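Local coordinates for scyllo-inositol 2-dehydrogenase (NADP(+)) IolW (Bacillus subtilis subsp. subtilis, PDB 3GDO), which catalyses the reversible NADPH-dependent reduction of scyllo-inosose to scyllo-inositol and does not accept NADH in place of NADPH, at residues B[107-112]-B[322-327]; B[99-104]-B[332-337]; B[94-99]-B[179-184]. All coordinates share one frame; numbering follows the deposited sequence. Where two conformers were deposited one is given.

All three contacts join the N-terminal Rossmann-fold domain to the C-terminal alpha/beta domain of this Gfo/Idh/MocA family enzyme. Along the chain the Rossmann-side segments come as 94-99, 99-104 and 107-112: the end of strand 91-95, the turn after it, and helix 102-115. Their partners follow as 179-184, 322-327 and 332-337, so contact 3 crosses the other two. Contacts 1 and 2 both pair that helix and its start with helix 323-342, at two places along it. Contact 3 uses helix 174-190 instead and shares Thr99 with contact 2. The centres lie 11 to 13 Å apart. Met98 reaches the backbone of Gly326, and Ile333 packs on Ile183, so the three form one continuous interface between the domains.

Contact 1: B[107-112]-B[322-327]; sequences TLKRAA and TAEEGI
Lys109 lies along the start of helix 323-342 and meets it mainly with the carbon part of its chain. CG is anti to the backbone N (chi1 -166°), which carries the chain out from helix 102-115 toward Ala323. The methyl CB of Ala323 sits 3.7 Å from Lys109 CG. Ile327 comes in one turn further on, and its CD1 lies 4.0 Å from Lys109 CB. The lysine chain then bends at chi3 and chi4 and passes Glu324 obliquely. Here Glu324 OE1 is 3.5 Å from Lys109 CE. The charged ends are less close, with Lys109 NZ 4.2 Å from Glu324 OE1. This is beyond a salt bridge, though the opposite charges probably attract weakly. Each charge has a firmer partner elsewhere: Lys109 pairs with Asp113, and Glu324 with Arg331. Thr322 and Glu325 close the helix start with a capping box. Glu325 N gives its bond to Thr322 OG1 at 3.2 Å, and Thr322 N gives one to Glu325 OE1 at 3.0 Å, from above the carboxylate plane. The two short helix segments run nearly antiparallel, at 173°, with axes 10.2 Å apart. The arrangement is an antiparallel helix pair between the Rossmann and C-terminal domains, capped at one end.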
loop_
_atom_site.group_PDB
_atom_site.type_symbol
_atom_site.label_atom_id
_atom_site.label_comp_id
_atom_site.label_asym_id
_atom_site.label_seq_id
_atom_site.Cartn_x
_atom_site.Cartn_y
_atom_site.Cartn_z
ATOM N N THR B 107 22.439 18.326 18.453
ATOM C CA THR B 107 23.151 18.715 19.670
ATOM C C THR B 107 24.083 17.620 20.141
ATOM O O THR B 107 25.238 17.912 20.479
ATOM C CB THR B 107 22.200 19.148 20.777
ATOM O OG1 THR B 107 21.416 20.227 20.277
ATOM C CG2 THR B 107 22.959 19.646 22.033
ATOM N N LEU B 108 23.611 16.366 20.135
ATOM C CA LEU B 108 24.478 15.262 20.558
ATOM C C LEU B 108 25.583 15.069 19.571
ATOM O O LEU B 108 26.723 14.793 19.961
ATOM C CB LEU B 108 23.721 13.929 20.767
ATOM C CG LEU B 108 22.585 13.922 21.791
ATOM C CD1 LEU B 108 21.780 12.569 21.761
ATOM C CD2 LEU B 108 23.077 14.238 23.199
ATOM N N LYS B 109 25.255 15.187 18.285
ATOM C CA LYS B 109 26.267 14.990 17.257
ATOM C C LYS B 109 27.395 16.031 17.396
ATOM O O LYS B 109 28.559 15.713 17.218
ATOM C CB LYS B 109 25.679 15.065 15.838
ATOM C CG LYS B 109 26.635 14.528 14.771
ATOM C CD LYS B 109 26.065 14.715 13.374
ATOM C CE LYS B 109 26.201 16.162 12.898
ATOM N NZ LYS B 109 27.583 16.325 12.326
ATOM N N ARG B 110 27.031 17.272 17.676
ATOM C CA ARG B 110 28.037 18.336 17.719
ATOM C C ARG B 110 28.916 18.155 18.959
ATOM O O ARG B 110 30.134 18.262 18.865
ATOM C CB ARG B 110 27.403 19.721 17.626
ATOM C CG ARG B 110 27.346 20.196 16.187
ATOM C CD ARG B 110 26.714 21.572 16.069
ATOM N NE ARG B 110 25.254 21.501 16.019
ATOM C CZ ARG B 110 24.436 21.736 17.050
ATOM N NH1 ARG B 110 23.120 21.653 16.874
ATOM N NH2 ARG B 110 24.924 22.054 18.249
ATOM N N ALA B 111 28.297 17.793 20.087
ATOM C CA ALA B 111 29.039 17.494 21.295
ATOM C C ALA B 111 30.031 16.333 21.107
ATOM O O ALA B 111 31.180 16.440 21.569
ATOM C CB ALA B 111 28.104 17.273 22.454
ATOM N N ALA B 112 29.624 15.259 20.411
ATOM C CA ALA B 112 30.527 14.122 20.091
ATOM C C ALA B 112 31.682 14.480 19.155
ATOM O O ALA B 112 32.814 14.019 19.342
ATOM C CB ALA B 112 29.755 12.938 19.490
ATOM N N THR B 322 25.694 6.100 11.354
ATOM C CA THR B 322 26.290 7.342 11.843
ATOM C C THR B 322 25.230 8.193 12.524
ATOM O O THR B 322 24.053 7.982 12.317
ATOM C CB THR B 322 26.872 8.209 10.660
ATOM O OG1 THR B 322 25.803 8.621 9.802
ATOM C CG2 THR B 322 27.937 7.423 9.821
ATOM N N ALA B 323 25.656 9.194 13.289
ATOM C CA ALA B 323 24.752 10.066 13.992
ATOM C C ALA B 323 23.859 10.814 13.019
ATOM O O ALA B 323 22.655 10.954 13.284
ATOM C CB ALA B 323 25.510 11.044 14.911
ATOM N N GLU B 324 24.459 11.299 11.930
ATOM C CA GLU B 324 23.758 11.956 10.819
ATOM C C GLU B 324 22.610 11.110 10.241
ATOM O O GLU B 324 21.527 11.629 10.002
ATOM C CB GLU B 324 24.749 12.257 9.674
ATOM C CG GLU B 324 24.270 13.294 8.662
ATOM C CD GLU B 324 23.546 14.508 9.308
ATOM O OE1 GLU B 324 24.068 15.154 10.286
ATOM O OE2 GLU B 324 22.414 14.797 8.848
ATOM N N GLU B 325 22.889 9.836 9.969
ATOM C CA GLU B 325 21.862 8.931 9.458
ATOM C C GLU B 325 20.735 8.756 10.503
ATOM O O GLU B 325 19.564 8.859 10.157
ATOM C CB GLU B 325 22.477 7.597 9.049
ATOM C CG GLU B 325 23.406 7.703 7.831
ATOM C CD GLU B 325 24.307 6.488 7.755
ATOM O OE1 GLU B 325 24.262 5.651 8.700
ATOM O OE2 GLU B 325 25.049 6.348 6.773
ATOM N N GLY B 326 21.110 8.601 11.779
ATOM C CA GLY B 326 20.152 8.584 12.885
ATOM C C GLY B 326 19.286 9.827 12.902
ATOM O O GLY B 326 18.054 9.749 12.989
ATOM N N ILE B 327 19.917 10.998 12.814
ATOM C CA ILE B 327 19.162 12.253 12.833
ATOM C C ILE B 327 18.226 12.311 11.602
ATOM O O ILE B 327 17.120 12.858 11.682
ATOM C CB ILE B 327 20.124 13.492 12.815
ATOM C CG1 ILE B 327 20.827 13.674 14.174
ATOM C CG2 ILE B 327 19.395 14.752 12.440
ATOM C CD1 ILE B 327 22.093 14.609 14.080
#

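Contact 2: B[99-104]-B[332-337]; sequences TATAEE and IIEAAM
A side chain to backbone hydrogen bond makes this contact, at the surface where helix 102-115 of the Rossmann domain begins beside helix 323-342. Ala102 N donates to Glu334 OE2 at 2.8 Å, and the bond is nearly straight (167°). The N-H meets the oxygen from above the carboxylate plane, 51° out of it. Glu334 reaches across with its chain extended beyond CG. Its other oxygen lies against Thr101, with OE1 3.4 Å from Thr101 CG2. Ala102 CB also touches the carboxylate, 3.4 Å from Glu334 OE2. A negative group at the N-terminus of helix 102-115 probably gains from the helix dipole. Thr101 is the N-cap of that helix and forms a capping box with Glu104. Its OG1 stands between the backbone N and the carbonyl carbon (chi1 62°), where it accepts a weak bond from Glu104 N and donates to Glu104 OE1 at 2.7 Å. Thr101 N in turn gives a weak bond to Glu104 OE1. Thr99 OG1 gives a further bond to Thr101 O, also at 2.7 Å. Tyr176 of helix 174-190 bonds to Ala100 O and touches Ile333 and Met337. Elsewhere on helix 323-342, Ile332 and Ala336 rest on strands 195-201 and 212-219 of the mixed sheet.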
loop_
_atom_site.group_PDB
_atom_site.type_symbol
_atom_site.label_atom_id
_atom_site.label_comp_id
_atom_site.label_asym_id
_atom_site.label_seq_id
_atom_site.Cartn_x
_atom_site.Cartn_y
_atom_site.Cartn_z
ATOM N N THR B 99 16.331 10.247 19.113
ATOM C CA THR B 99 15.701 11.181 20.069
ATOM C C THR B 99 14.292 11.517 19.569
ATOM O O THR B 99 13.930 11.106 18.477
ATOM C CB THR B 99 16.471 12.517 20.149
ATOM O OG1 THR B 99 16.728 12.984 18.823
ATOM C CG2 THR B 99 17.800 12.354 20.903
ATOM N N ALA B 100 13.523 12.312 20.313
ATOM C CA ALA B 100 12.236 12.785 19.813
ATOM C C ALA B 100 12.344 13.847 18.698
ATOM O O ALA B 100 11.490 13.915 17.807
ATOM C CB ALA B 100 11.356 13.297 20.972
ATOM N N THR B 101 13.379 14.698 18.754
ATOM C CA THR B 101 13.507 15.778 17.767
ATOM C C THR B 101 14.862 15.722 17.095
ATOM O O THR B 101 15.849 15.222 17.676
ATOM C CB THR B 101 13.293 17.229 18.364
ATOM O OG1 THR B 101 14.293 17.500 19.341
ATOM C CG2 THR B 101 11.902 17.407 19.017
ATOM N N ALA B 102 14.910 16.246 15.876
ATOM C CA ALA B 102 16.144 16.303 15.109
ATOM C C ALA B 102 17.188 17.228 15.786
ATOM O O ALA B 102 18.381 16.935 15.770
ATOM C CB ALA B 102 15.843 16.763 13.683
ATOM N N GLU B 103 16.697 18.326 16.365
ATOM C CA GLU B 103 17.477 19.350 17.100
ATOM C C GLU B 103 18.231 18.752 18.293
ATOM O O GLU B 103 19.409 19.059 18.528
ATOM C CB GLU B 103 16.511 20.470 17.582
ATOM C CG GLU B 103 17.071 21.907 17.621
ATOM C CD GLU B 103 15.958 23.015 17.709
ATOM O OE1 GLU B 103 16.103 23.998 18.487
ATOM O OE2 GLU B 103 14.937 22.916 16.990
ATOM N N GLU B 104 17.573 17.870 19.036
ATOM C CA GLU B 104 18.228 17.149 20.122
ATOM C C GLU B 104 19.322 16.247 19.584
ATOM O O GLU B 104 20.419 16.184 20.143
ATOM C CB GLU B 104 17.234 16.314 20.918
ATOM C CG GLU B 104 16.150 17.120 21.573
ATOM C CD GLU B 104 15.047 16.225 22.123
ATOM O OE1 GLU B 104 14.283 15.634 21.334
ATOM O OE2 GLU B 104 14.945 16.117 23.350
ATOM N N ILE B 332 12.653 12.673 9.142
ATOM C CA ILE B 332 11.524 12.173 8.348
ATOM C C ILE B 332 10.329 12.006 9.252
ATOM O O ILE B 332 9.216 12.331 8.845
ATOM C CB ILE B 332 11.822 10.808 7.676
ATOM C CG1 ILE B 332 12.936 10.965 6.656
ATOM C CG2 ILE B 332 10.508 10.202 6.999
ATOM C CD1 ILE B 332 12.612 11.958 5.560
ATOM N N ILE B 333 10.558 11.505 10.478
ATOM C CA ILE B 333 9.465 11.307 11.445
ATOM C C ILE B 333 8.759 12.638 11.787
ATOM O O ILE B 333 7.532 12.701 11.762
ATOM C CB ILE B 333 9.945 10.560 12.703
ATOM C CG1 ILE B 333 10.220 9.091 12.354
ATOM C CG2 ILE B 333 8.926 10.588 13.777
ATOM C CD1 ILE B 333 10.860 8.357 13.480
ATOM N N GLU B 334 9.529 13.705 12.024
ATOM C CA GLU B 334 8.946 15.021 12.359
ATOM C C GLU B 334 8.183 15.629 11.212
ATOM O O GLU B 334 7.124 16.237 11.409
ATOM C CB GLU B 334 10.030 16.016 12.862
ATOM C CG GLU B 334 10.481 15.750 14.312
ATOM C CD GLU B 334 11.416 16.866 14.903
ATOM O OE1 GLU B 334 10.968 17.623 15.796
ATOM O OE2 GLU B 334 12.589 16.975 14.479
ATOM N N ALA B 335 8.693 15.446 10.005
ATOM C CA ALA B 335 8.009 15.947 8.802
ATOM C C ALA B 335 6.690 15.193 8.521
ATOM O O ALA B 335 5.702 15.787 8.100
ATOM C CB ALA B 335 8.937 15.878 7.568
ATOM N N ALA B 336 6.703 13.887 8.750
ATOM C CA ALA B 336 5.465 13.074 8.712
ATOM C C ALA B 336 4.424 13.590 9.693
ATOM O O ALA B 336 3.247 13.691 9.347
ATOM C CB ALA B 336 5.774 11.603 9.037
ATOM N N MET B 337 4.853 13.898 10.918
ATOM C CA MET B 337 3.922 14.355 11.969
ATOM C C MET B 337 3.342 15.692 11.577
ATOM O O MET B 337 2.137 15.948 11.712
ATOM C CB MET B 337 4.625 14.397 13.326
ATOM C CG MET B 337 5.156 12.999 13.787
ATOM S SD MET B 337 6.130 12.938 15.349
ATOM C CE MET B 337 4.908 13.510 16.498
#

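Contact 3: B[94-99]-B[179-184]; sequences MEKPMT and GSHIID
Ser180 and His181, neighbours on helix 174-190, both meet the side chain of Lys96. Ser180 comes first. Its OG lies 3.2 Å from Lys96 CE, while its hydrogen bond goes back along its own helix to Tyr176 O. Pro97 is more distant, with CB 4.4 Å from Ser180 OG. A cis peptide precedes Pro97. His181 follows, its ring close to the outer half of the lysine, which crosses it at about a right angle. Lys96 CD is 3.5 Å from His181 CE1, and Lys96 CE is 3.3 Å from His181 NE2. The lysine chain curls to get there: CG stands between the backbone N and the carbonyl carbon (chi1 42°), and the chain bends again at chi2 and chi3. Lys96 NZ forms a salt bridge with Asp177, which holds the end of the chain beside the helix. With an alanine in place of Lys96, Asp177 would probably lose its partner and a gap would open beside Ser180 and the His181 ring. Asp184, one turn on, is tied by a salt bridge to Arg126. The lysine and the cis proline lie near the C-terminal end of strand 91-95 of the Rossmann sheet, in a Glu-Lys-Pro sequence typical of Gfo/Idh/MocA dehydrogenases. In relatives this lysine, with an aspartate and a histidine of the facing helix, makes up the active site; Lys96, Asp177 and His181 probably do the same here.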
loop_
_atom_site.group_PDB
_atom_site.type_symbol
_atom_site.label_atom_id
_atom_site.label_comp_id
_atom_site.label_asym_id
_atom_site.label_seq_id
_atom_site.Cartn_x
_atom_site.Cartn_y
_atom_site.Cartn_z
ATOM N N MET B 94 23.519 4.265 20.883
ATOM C CA MET B 94 22.179 4.663 21.354
ATOM C C MET B 94 21.159 3.725 20.707
ATOM O O MET B 94 21.369 3.265 19.582
ATOM C CB MET B 94 21.815 6.091 20.887
ATOM C CG MET B 94 22.824 7.228 21.102
ATOM S SD MET B 94 22.237 8.866 20.590
ATOM C CE MET B 94 20.961 9.232 21.748
ATOM N N GLU B 95 20.039 3.464 21.384
ATOM C CA GLU B 95 18.959 2.699 20.728
ATOM C C GLU B 95 18.233 3.603 19.730
ATOM O O GLU B 95 18.337 4.833 19.803
ATOM C CB GLU B 95 17.966 2.081 21.733
ATOM C CG GLU B 95 18.234 0.609 22.100
ATOM C CD GLU B 95 17.924 -0.411 20.986
ATOM O OE1 GLU B 95 17.580 -0.013 19.823
ATOM O OE2 GLU B 95 18.054 -1.623 21.293
ATOM N N LYS B 96 17.545 2.988 18.764
ATOM C CA LYS B 96 16.556 3.729 17.977
ATOM C C LYS B 96 15.271 3.880 18.827
ATOM O O LYS B 96 15.071 3.118 19.748
ATOM C CB LYS B 96 16.250 3.043 16.645
ATOM C CG LYS B 96 16.107 1.525 16.676
ATOM C CD LYS B 96 14.905 1.037 17.490
ATOM C CE LYS B 96 13.602 1.553 16.947
ATOM N NZ LYS B 96 12.481 0.947 17.674
ATOM N N PRO B 97 14.431 4.898 18.574
ATOM C CA PRO B 97 14.664 6.046 17.743
ATOM C C PRO B 97 15.630 6.925 18.501
ATOM O O PRO B 97 15.523 7.025 19.720
ATOM C CB PRO B 97 13.279 6.687 17.653
ATOM C CG PRO B 97 12.648 6.365 18.997
ATOM C CD PRO B 97 13.122 4.969 19.265
ATOM N N MET B 98 16.581 7.517 17.787
ATOM C CA MET B 98 17.670 8.305 18.401
ATOM C C MET B 98 17.162 9.279 19.492
ATOM O O MET B 98 17.525 9.138 20.655
ATOM C CB MET B 98 18.455 9.025 17.288
ATOM C CG MET B 98 19.712 9.790 17.715
ATOM S SD MET B 98 20.399 10.702 16.293
ATOM C CE MET B 98 21.873 11.293 17.176
ATOM N N THR B 99 16.331 10.247 19.113
ATOM C CA THR B 99 15.701 11.181 20.069
ATOM C C THR B 99 14.292 11.517 19.569
ATOM O O THR B 99 13.930 11.106 18.477
ATOM C CB THR B 99 16.471 12.517 20.149
ATOM O OG1 THR B 99 16.728 12.984 18.823
ATOM C CG2 THR B 99 17.800 12.354 20.903
ATOM N N GLY B 179 8.124 2.481 12.687
ATOM C CA GLY B 179 8.368 3.279 11.488
ATOM C C GLY B 179 9.840 3.628 11.314
ATOM O O GLY B 179 10.347 3.614 10.186
ATOM N N SER B 180 10.521 3.893 12.436
ATOM C CA SER B 180 11.938 4.267 12.408
ATOM C C SER B 180 12.790 3.213 11.689
ATOM O O SER B 180 13.645 3.542 10.874
ATOM C CB SER B 180 12.468 4.627 13.816
ATOM O OG SER B 180 12.440 3.529 14.696
ATOM N N HIS B 181 12.500 1.946 11.919
ATOM C CA HIS B 181 13.247 0.866 11.258
ATOM C C HIS B 181 13.132 0.860 9.721
ATOM O O HIS B 181 14.117 0.597 9.022
ATOM C CB HIS B 181 12.758 -0.485 11.750
ATOM C CG HIS B 181 13.130 -0.800 13.161
ATOM N ND1 HIS B 181 14.439 -0.930 13.580
ATOM C CD2 HIS B 181 12.359 -1.053 14.248
ATOM C CE1 HIS B 181 14.458 -1.252 14.864
ATOM N NE2 HIS B 181 13.208 -1.308 15.298
ATOM N N ILE B 182 11.928 1.070 9.197
ATOM C CA ILE B 182 11.729 0.933 7.750
ATOM C C ILE B 182 12.042 2.242 7.018
ATOM O O ILE B 182 12.396 2.237 5.839
ATOM C CB ILE B 182 10.314 0.324 7.418
ATOM C CG1 ILE B 182 9.169 1.175 7.992
ATOM C CG2 ILE B 182 10.214 -1.104 7.993
ATOM C CD1 ILE B 182 7.749 0.740 7.416
ATOM N N ILE B 183 11.961 3.356 7.759
ATOM C CA ILE B 183 12.461 4.643 7.299
ATOM C C ILE B 183 13.994 4.577 7.129
ATOM O O ILE B 183 14.538 5.021 6.114
ATOM C CB ILE B 183 12.072 5.759 8.283
ATOM C CG1 ILE B 183 10.579 6.074 8.163
ATOM C CG2 ILE B 183 12.913 7.055 8.050
ATOM C CD1 ILE B 183 10.051 6.992 9.329
ATOM N N ASP B 184 14.682 3.998 8.101
ATOM C CA ASP B 184 16.147 3.922 8.057
ATOM C C ASP B 184 16.574 3.125 6.831
ATOM O O ASP B 184 17.540 3.496 6.103
ATOM C CB ASP B 184 16.720 3.271 9.341
ATOM C CG ASP B 184 18.257 3.077 9.279
ATOM O OD1 ASP B 184 18.986 4.088 9.371
ATOM O OD2 ASP B 184 18.747 1.909 9.136
#